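Local coordinates for protein histidine phosphotransferase (Caulobacter crescentus, PDB 2OOC) that probably relays phosphoryl groups as a histidine-containing phosphotransfer (HPt) protein, in signalling that regulates stalk biogenesis in Caulobacter crescentus, at residues A10-Y15 with G67-G72; A32-Q37 with A94-I99; G72-R77 with E86-A91. All blocks are in the same frame, centred on the assembly; numbering follows the deposited sequence.

From the N terminus, segment 10-15 runs into the first turn of the short helix 13-19, and interaction 1 closes a long loop when this segment meets the turn between helices 52-66 and 69-79. Interaction 2 opens on helix 24-41 inside that loop and closes later, on helix 85-111, so the two cross along the chain. Interaction 3 follows interaction 1 in series, sharing Gly72, and pairs the successive helices 69-79 and 85-111; it is nested within the loop closed by interaction 2. Interactions 1 and 2 touch through Asp98, whose OD2 probably accepts a hydrogen bond from Val11 N. Together they tie the N-terminal segment to a bundle of four helices.

Interaction 1: A10-Y15 with G67-G72; sequences AVDFAY and GAFNLG
Tyr15 and Phe69 form a T-shaped pair beside the turn that joins helices 52-66 and 69-79. Their planes stand at 88°, with Tyr15 giving a face and Phe69 an edge. Starting from CB, Tyr15 first meets Phe69 CE2. Its CG, anti to the backbone N (chi1 -179°), lies against both CE2 and CZ of Phe69. On the ring, Tyr15 CD2 makes the closest approach, 3.6 Å from Phe69 CZ, and Tyr15 CE2 is 3.7 Å from the same atom. On the other branch Tyr15 CD1 approaches the backbone of Gly67, 3.8 Å from its N, while Tyr15 CZ again meets Phe69 CZ. That one carbon of Phe69 therefore sits over the centre of the tyrosine ring.

The backbones are joined by one nearly straight hydrogen bond from Asp12 N to Gly67 O, 2.9 Å long; the donor stands above the carbonyl plane, 42° out of it. Gly67, the first residue past helix 52-66 and of positive phi, has no CB; Asp12 O and Tyr15 CB crowd the place one would take. Asp12 is also the N-cap of helix 13-19, its OD1 accepting weak bonds from Ala14 N and Tyr15 N. Two waters donate to Ala10 O and accept from Asn70 N and Leu71 N, so that first-turn amides of helix 69-79 reach the N-terminal segment through solvent. Val11 CG2 adds an apolar touch on Ala68 CB. This is a capped N-terminal helix docked on an interhelical turn, alongside the four-helix bundle of an HPt domain.

Interaction 2: A32-Q37 with A94-I99; sequences ALFREQ and AALLDI
In the four-helix bundle of the HPt fold, Phe34 and Arg35 of helix 24-41 pack on Leu96 and Ile99 of helix 85-111. The two short helical segments run roughly antiparallel, at 146°, and their axes come no nearer than 11.1 Å, a separation bridged by side chains.

Phe34 and Ile99 make the buried part. The CG of Phe34 is anti to the backbone N (chi1 -180°), and one side of the ring, CD2 and CE2, meets the other helix. The tip of Ile99 presses in there, with CD1 3.4 Å from Phe34 CD2 and 3.6 Å from Phe34 CE2, the two side chains lying roughly perpendicular. Leu96 arrives differently: its CD2 stands at the edge of the phenyl ring, near the ring plane, 3.8 Å from Phe34 CE2. The same methyl also touches Arg35 CG, so it meets both the aromatic edge and the aliphatic part of the arginine.

The side chains of Arg35 and Ile99 run alongside each other with opposite headings, Arg35 CD lying 3.6 Å from Ile99 CG2. In one of the two conformers of Arg35, its NH1 gives a hydrogen bond to a water that donates in turn to Leu96 O; since it depends on that conformer, this bridge is doubtful as a lasting link.

Toward the interior, Phe34 reaches Ala62 and Val66 of helix 52-66 as well as Leu92 of helix 85-111. Ile99 also rests on Leu31 and Leu96 on Ala38, extending the seam along helix 24-41 in both directions.

Interaction 3: G72-R77 with E86-A91; sequences GEVCER and EGVRTA
Val74 and Cys75 of helix 69-79 face Gly87, Val88 and Ala91 of helix 85-111 in a close, almost exactly antiparallel pairing; the axes of the two short segments lie at 171° and approach to 9.2 Å. No hydrogen bond passes between the segments, and the contact rests on van der Waals packing.

Among the side-chain contacts, the two methyls of Val74 divide the work. Its CG2 meets Ala91 CB at 3.9 Å, whereas CG1, anti to the backbone N (chi1 175°), touches Val88 CG2 at 4.0 Å. From the next residue, Cys75 SG meets the other methyl of Val88, CG1, at 3.9 Å.

Contacts of side chain with backbone come from the same Val74 CG1, which lies against the carbonyl of Gly87, 3.6 Å from Gly87 O, and also packs against Val88 N. The carbonyl oxygen of Gly87 remains engaged within its own helix, accepting from Ala91 N.

The pair is a helical hairpin whose connection passes Glu83, which Val74 also touches. Cys75 continues inward to Val56, Val59 and Lys60 of helix 52-66. On the partner helix, Ala91 meets Asn70 and Leu71, and Val88 meets Leu45 in the loop between helices 24-41 and 52-66, where Arg89 NH1 also bonds to Leu45 O.

Interaction 1: A10-Y15 with G67-G72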
loop_
_atom_site.group_PDB
_atom_site.type_symbol
_atom_site.label_atom_id
_atom_site.label_comp_id
_atom_site.label_asym_id
_atom_site.label_seq_id
_atom_site.Cartn_x
_atom_site.Cartn_y
_atom_site.Cartn_z
ATOM N N ALA A 10 -3.603 8.214 3.869
ATOM C CA ALA A 10 -2.545 7.643 3.001
ATOM C C ALA A 10 -3.113 7.103 1.690
ATOM O O ALA A 10 -2.423 7.095 0.630
ATOM C CB ALA A 10 -1.783 6.506 3.776
ATOM N N VAL A 11 -4.341 6.594 1.740
ATOM C CA VAL A 11 -4.930 5.892 0.590
ATOM C C VAL A 11 -6.154 6.618 0.077
ATOM O O VAL A 11 -7.021 6.980 0.842
ATOM C CB VAL A 11 -5.260 4.471 0.954
ATOM C CG1 VAL A 11 -5.822 3.679 -0.201
ATOM C CG2 VAL A 11 -4.005 3.758 1.437
ATOM N N ASP A 12 -6.195 6.817 -1.244
ATOM C CA ASP A 12 -7.328 7.442 -1.885
ATOM C C ASP A 12 -8.351 6.394 -2.157
ATOM O O ASP A 12 -8.281 5.712 -3.214
ATOM C CB ASP A 12 -6.856 8.070 -3.220
ATOM C CG ASP A 12 -7.866 8.996 -3.786
ATOM O OD1 ASP A 12 -9.073 8.755 -3.526
ATOM O OD2 ASP A 12 -7.434 9.935 -4.503
ATOM N N PHE A 13 -9.300 6.176 -1.243
ATOM C CA PHE A 13 -10.192 5.058 -1.407
ATOM C C PHE A 13 -11.194 5.288 -2.543
ATOM O O PHE A 13 -11.766 4.349 -3.105
ATOM C CB PHE A 13 -10.886 4.667 -0.071
ATOM C CG PHE A 13 -9.963 3.982 0.884
ATOM C CD1 PHE A 13 -9.519 2.702 0.642
ATOM C CD2 PHE A 13 -9.516 4.627 1.975
ATOM C CE1 PHE A 13 -8.625 2.068 1.555
ATOM C CE2 PHE A 13 -8.643 3.999 2.840
ATOM C CZ PHE A 13 -8.202 2.753 2.641
ATOM N N ALA A 14 -11.377 6.566 -2.927
ATOM C CA ALA A 14 -12.217 6.848 -4.101
ATOM C C ALA A 14 -11.613 6.213 -5.364
ATOM O O ALA A 14 -12.318 5.666 -6.235
ATOM C CB ALA A 14 -12.352 8.322 -4.265
ATOM N N TYR A 15 -10.289 6.286 -5.481
ATOM C CA TYR A 15 -9.572 5.673 -6.607
ATOM C C TYR A 15 -9.798 4.180 -6.653
ATOM O O TYR A 15 -10.189 3.597 -7.662
ATOM C CB TYR A 15 -8.078 6.025 -6.541
ATOM C CG TYR A 15 -7.280 5.460 -7.684
ATOM C CD1 TYR A 15 -6.823 4.142 -7.638
ATOM C CD2 TYR A 15 -7.016 6.206 -8.829
ATOM C CE1 TYR A 15 -6.155 3.590 -8.705
ATOM C CE2 TYR A 15 -6.329 5.661 -9.902
ATOM C CZ TYR A 15 -5.903 4.345 -9.807
ATOM O OH TYR A 15 -5.193 3.884 -10.878
ATOM N N GLY A 67 -4.205 3.170 -5.057
ATOM C CA GLY A 67 -4.516 4.498 -4.599
ATOM C C GLY A 67 -3.654 4.993 -3.458
ATOM O O GLY A 67 -3.958 6.025 -2.922
ATOM N N ALA A 68 -2.578 4.310 -3.087
ATOM C CA ALA A 68 -1.631 4.754 -2.033
ATOM C C ALA A 68 -0.606 5.613 -2.725
ATOM O O ALA A 68 0.568 5.239 -2.872
ATOM C CB ALA A 68 -0.975 3.569 -1.324
ATOM N N PHE A 69 -1.052 6.777 -3.171
ATOM C CA PHE A 69 -0.225 7.612 -4.056
ATOM C C PHE A 69 0.971 8.193 -3.345
ATOM O O PHE A 69 2.037 8.270 -3.953
ATOM C CB PHE A 69 -1.065 8.679 -4.781
ATOM C CG PHE A 69 -2.006 8.067 -5.767
ATOM C CD1 PHE A 69 -1.511 7.271 -6.776
ATOM C CD2 PHE A 69 -3.377 8.199 -5.628
ATOM C CE1 PHE A 69 -2.354 6.638 -7.685
ATOM C CE2 PHE A 69 -4.217 7.573 -6.548
ATOM C CZ PHE A 69 -3.700 6.797 -7.544
ATOM N N ASN A 70 0.795 8.601 -2.082
ATOM C CA ASN A 70 1.942 9.109 -1.327
ATOM C C ASN A 70 3.052 8.044 -1.198
ATOM O O ASN A 70 4.210 8.329 -1.415
ATOM C CB ASN A 70 1.527 9.563 0.051
ATOM C CG ASN A 70 2.765 9.934 0.944
ATOM O OD1 ASN A 70 3.475 10.940 0.666
ATOM N ND2 ASN A 70 3.043 9.108 1.980
ATOM N N LEU A 71 2.664 6.793 -0.888
ATOM C CA LEU A 71 3.628 5.712 -0.815
ATOM C C LEU A 71 4.351 5.533 -2.134
ATOM O O LEU A 71 5.547 5.338 -2.220
ATOM C CB LEU A 71 2.933 4.458 -0.362
ATOM C CG LEU A 71 3.672 3.134 -0.466
ATOM C CD1 LEU A 71 4.939 3.211 0.399
ATOM C CD2 LEU A 71 2.808 1.934 -0.013
ATOM N N GLY A 72 3.613 5.554 -3.244
ATOM C CA GLY A 72 4.224 5.509 -4.537
ATOM C C GLY A 72 5.267 6.583 -4.761
ATOM O O GLY A 72 6.343 6.287 -5.250
HETATM O O HOH W 1 0.151 6.219 0.443
HETATM O O HOH W 2 -1.806 9.030 -0.912
#

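Interaction 2: A32-Q37 with A94-I99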
loop_
_atom_site.group_PDB
_atom_site.type_symbol
_atom_site.label_atom_id
_atom_site.label_comp_id
_atom_site.label_asym_id
_atom_site.label_seq_id
_atom_site.Cartn_x
_atom_site.Cartn_y
_atom_site.Cartn_z
ATOM N N ALA A 32 -6.956 -7.116 -0.027
ATOM C CA ALA A 32 -6.309 -8.336 0.427
ATOM C C ALA A 32 -5.031 -8.681 -0.365
ATOM O O ALA A 32 -4.017 -9.027 0.237
ATOM C CB ALA A 32 -7.307 -9.491 0.415
ATOM N N LEU A 33 -5.054 -8.450 -1.677
ATOM C CA LEU A 33 -3.867 -8.641 -2.484
ATOM C C LEU A 33 -2.743 -7.693 -2.083
ATOM O O LEU A 33 -1.593 -8.098 -2.001
ATOM C CB LEU A 33 -4.234 -8.415 -3.965
ATOM C CG LEU A 33 -5.138 -9.488 -4.598
ATOM C CD1 LEU A 33 -5.562 -9.051 -6.081
ATOM C CD2 LEU A 33 -4.458 -10.854 -4.545
ATOM N N PHE A 34 -3.080 -6.452 -1.802
ATOM C CA PHE A 34 -2.077 -5.479 -1.438
ATOM C C PHE A 34 -1.435 -5.878 -0.111
ATOM O O PHE A 34 -0.230 -5.807 0.046
ATOM C CB PHE A 34 -2.658 -4.091 -1.291
ATOM C CG PHE A 34 -1.633 -3.047 -0.919
ATOM C CD1 PHE A 34 -0.903 -2.393 -1.909
ATOM C CD2 PHE A 34 -1.350 -2.753 0.394
ATOM C CE1 PHE A 34 0.061 -1.475 -1.533
ATOM C CE2 PHE A 34 -0.426 -1.820 0.783
ATOM C CZ PHE A 34 0.331 -1.203 -0.201
ATOM N N ARG A 35 -2.254 -6.328 0.832
ATOM C CA ARG A 35 -1.729 -6.719 2.129
ATOM C C ARG A 35 -0.792 -7.917 1.982
ATOM O O ARG A 35 0.215 -8.023 2.652
ATOM C CB ARG A 35 -2.859 -6.967 3.156
ATOM C CG ARG A 35 -3.367 -5.665 3.765
ATOM C CD ARG A 35 -4.780 -5.785 4.339
ATOM N NE ARG A 35 -4.943 -6.942 5.219
ATOM C CZ ARG A 35 -5.074 -6.902 6.554
ATOM N NH1 ARG A 35 -5.053 -5.747 7.217
ATOM N NH2 ARG A 35 -5.222 -8.047 7.238
ATOM N N GLU A 36 -1.125 -8.813 1.059
ATOM C CA GLU A 36 -0.296 -9.983 0.774
ATOM C C GLU A 36 1.043 -9.599 0.163
ATOM O O GLU A 36 2.126 -10.093 0.592
ATOM C CB GLU A 36 -1.011 -10.922 -0.195
ATOM C CG GLU A 36 -2.026 -11.795 0.421
ATOM C CD GLU A 36 -2.672 -12.696 -0.653
ATOM O OE1 GLU A 36 -1.892 -13.249 -1.501
ATOM O OE2 GLU A 36 -3.940 -12.789 -0.674
ATOM N N GLN A 37 1.015 -8.703 -0.812
ATOM C CA GLN A 37 2.239 -8.182 -1.414
ATOM C C GLN A 37 3.069 -7.470 -0.355
ATOM O O GLN A 37 4.318 -7.648 -0.281
ATOM C CB GLN A 37 1.932 -7.174 -2.514
ATOM C CG GLN A 37 1.398 -7.692 -3.781
ATOM C CD GLN A 37 2.416 -7.616 -4.893
ATOM O OE1 GLN A 37 2.220 -6.909 -5.898
ATOM N NE2 GLN A 37 3.508 -8.366 -4.734
ATOM N N ALA A 94 1.624 3.778 7.040
ATOM C CA ALA A 94 0.445 4.641 6.930
ATOM C C ALA A 94 -0.562 4.060 5.938
ATOM O O ALA A 94 -1.767 4.136 6.175
ATOM C CB ALA A 94 0.883 6.044 6.496
ATOM N N ALA A 95 -0.102 3.441 4.837
ATOM C CA ALA A 95 -1.021 2.900 3.891
ATOM C C ALA A 95 -1.706 1.648 4.499
ATOM O O ALA A 95 -2.954 1.505 4.368
ATOM C CB ALA A 95 -0.264 2.570 2.566
ATOM N N LEU A 96 -0.925 0.804 5.203
ATOM C CA LEU A 96 -1.489 -0.379 5.818
ATOM C C LEU A 96 -2.521 -0.022 6.928
ATOM O O LEU A 96 -3.514 -0.693 7.120
ATOM C CB LEU A 96 -0.393 -1.308 6.314
ATOM C CG LEU A 96 0.335 -2.000 5.167
ATOM C CD1 LEU A 96 1.564 -2.654 5.763
ATOM C CD2 LEU A 96 -0.469 -3.069 4.399
ATOM N N LEU A 97 -2.222 1.060 7.654
ATOM C CA LEU A 97 -3.087 1.567 8.721
ATOM C C LEU A 97 -4.450 1.884 8.167
ATOM O O LEU A 97 -5.479 1.470 8.684
ATOM C CB LEU A 97 -2.420 2.825 9.288
ATOM C CG LEU A 97 -3.289 3.535 10.299
ATOM C CD1 LEU A 97 -3.250 2.779 11.656
ATOM C CD2 LEU A 97 -2.680 4.917 10.507
ATOM N N ASP A 98 -4.406 2.590 7.035
ATOM C CA ASP A 98 -5.614 3.024 6.324
ATOM C C ASP A 98 -6.410 1.838 5.775
ATOM O O ASP A 98 -7.599 1.749 5.944
ATOM C CB ASP A 98 -5.209 3.932 5.136
ATOM C CG ASP A 98 -5.237 5.388 5.460
ATOM O OD1 ASP A 98 -4.911 5.702 6.625
ATOM O OD2 ASP A 98 -5.576 6.176 4.526
ATOM N N ILE A 99 -5.699 0.942 5.132
ATOM C CA ILE A 99 -6.320 -0.223 4.505
ATOM C C ILE A 99 -6.963 -1.120 5.533
ATOM O O ILE A 99 -8.113 -1.566 5.357
ATOM C CB ILE A 99 -5.278 -0.980 3.675
ATOM C CG1 ILE A 99 -4.997 -0.161 2.410
ATOM C CG2 ILE A 99 -5.748 -2.409 3.347
ATOM C CD1 ILE A 99 -3.748 -0.656 1.694
HETATM O O HOH W 3 -3.406 -3.495 6.450
#

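Interaction 3: G72-R77 with E86-A91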
loop_
_atom_site.group_PDB
_atom_site.type_symbol
_atom_site.label_atom_id
_atom_site.label_comp_id
_atom_site.label_asym_id
_atom_site.label_seq_id
_atom_site.Cartn_x
_atom_site.Cartn_y
_atom_site.Cartn_z
ATOM N N GLY A 72 3.613 5.554 -3.244
ATOM C CA GLY A 72 4.224 5.509 -4.537
ATOM C C GLY A 72 5.267 6.583 -4.761
ATOM O O GLY A 72 6.343 6.287 -5.250
ATOM N N GLU A 73 4.944 7.796 -4.375
ATOM C CA GLU A 73 5.895 8.914 -4.481
ATOM C C GLU A 73 7.115 8.716 -3.644
ATOM O O GLU A 73 8.213 9.006 -4.077
ATOM C CB GLU A 73 5.247 10.246 -4.130
ATOM C CG GLU A 73 4.179 10.663 -5.106
ATOM N N VAL A 74 6.945 8.295 -2.397
ATOM C CA VAL A 74 8.057 8.032 -1.506
ATOM C C VAL A 74 8.961 6.965 -2.101
ATOM O O VAL A 74 10.185 7.067 -2.103
ATOM C CB VAL A 74 7.574 7.630 -0.122
ATOM C CG1 VAL A 74 8.786 7.242 0.721
ATOM C CG2 VAL A 74 6.793 8.763 0.576
ATOM N N CYS A 75 8.388 5.926 -2.679
ATOM C CA CYS A 75 9.185 4.919 -3.336
ATOM C C CYS A 75 9.984 5.476 -4.519
ATOM O O CYS A 75 11.112 5.091 -4.689
ATOM C CB CYS A 75 8.320 3.797 -3.861
ATOM S SG CYS A 75 7.614 2.693 -2.581
ATOM N N GLU A 76 9.348 6.298 -5.330
ATOM C CA GLU A 76 10.027 6.944 -6.502
ATOM C C GLU A 76 11.165 7.794 -5.998
ATOM O O GLU A 76 12.251 7.743 -6.597
ATOM C CB GLU A 76 8.995 7.740 -7.316
ATOM C CG GLU A 76 9.425 8.231 -8.746
ATOM C CD GLU A 76 8.197 8.721 -9.606
ATOM N N ARG A 77 10.962 8.516 -4.903
ATOM C CA ARG A 77 12.010 9.373 -4.341
ATOM C C ARG A 77 13.156 8.530 -3.794
ATOM O O ARG A 77 14.326 8.882 -3.929
ATOM C CB ARG A 77 11.465 10.280 -3.242
ATOM C CG ARG A 77 10.560 11.397 -3.715
ATOM C CD ARG A 77 10.380 12.463 -2.659
ATOM N NE ARG A 77 9.367 12.135 -1.656
ATOM C CZ ARG A 77 8.071 12.427 -1.754
ATOM N NH1 ARG A 77 7.578 13.049 -2.825
ATOM N NH2 ARG A 77 7.257 12.094 -0.760
ATOM N N GLU A 86 13.824 3.773 5.521
ATOM C CA GLU A 86 12.959 4.067 6.630
ATOM C C GLU A 86 11.726 4.896 6.224
ATOM O O GLU A 86 10.588 4.647 6.696
ATOM C CB GLU A 86 13.773 4.794 7.706
ATOM C CG GLU A 86 13.009 5.125 8.988
ATOM C CD GLU A 86 13.915 5.748 10.105
ATOM O OE1 GLU A 86 15.153 5.819 9.937
ATOM O OE2 GLU A 86 13.354 6.173 11.132
ATOM N N GLY A 87 11.926 5.838 5.316
ATOM C CA GLY A 87 10.832 6.646 4.815
ATOM C C GLY A 87 9.802 5.821 4.032
ATOM O O GLY A 87 8.584 6.045 4.090
ATOM N N VAL A 88 10.294 4.855 3.250
ATOM C CA VAL A 88 9.408 3.891 2.593
ATOM C C VAL A 88 8.613 3.053 3.603
ATOM O O VAL A 88 7.404 2.918 3.482
ATOM C CB VAL A 88 10.167 2.978 1.621
ATOM C CG1 VAL A 88 9.209 2.037 0.894
ATOM C CG2 VAL A 88 10.919 3.861 0.576
ATOM N N ARG A 89 9.302 2.542 4.625
ATOM C CA ARG A 89 8.648 1.763 5.647
ATOM C C ARG A 89 7.545 2.517 6.364
ATOM O O ARG A 89 6.465 1.979 6.598
ATOM C CB ARG A 89 9.661 1.199 6.654
ATOM C CG ARG A 89 10.591 0.195 6.063
ATOM C CD ARG A 89 11.208 -0.686 7.099
ATOM N NE ARG A 89 11.928 0.134 8.087
ATOM C CZ ARG A 89 13.164 0.582 7.965
ATOM N NH1 ARG A 89 13.903 0.273 6.917
ATOM N NH2 ARG A 89 13.716 1.351 8.920
ATOM N N THR A 90 7.812 3.782 6.707
ATOM C CA THR A 90 6.797 4.536 7.451
ATOM C C THR A 90 5.630 4.975 6.566
ATOM O O THR A 90 4.505 4.979 7.035
ATOM C CB THR A 90 7.412 5.667 8.207
ATOM O OG1 THR A 90 8.007 6.598 7.332
ATOM C CG2 THR A 90 8.458 5.222 9.234
ATOM N N ALA A 91 5.888 5.219 5.268
ATOM C CA ALA A 91 4.816 5.443 4.276
ATOM C C ALA A 91 3.956 4.190 4.089
ATOM O O ALA A 91 2.744 4.267 4.004
ATOM C CB ALA A 91 5.383 5.914 2.915
#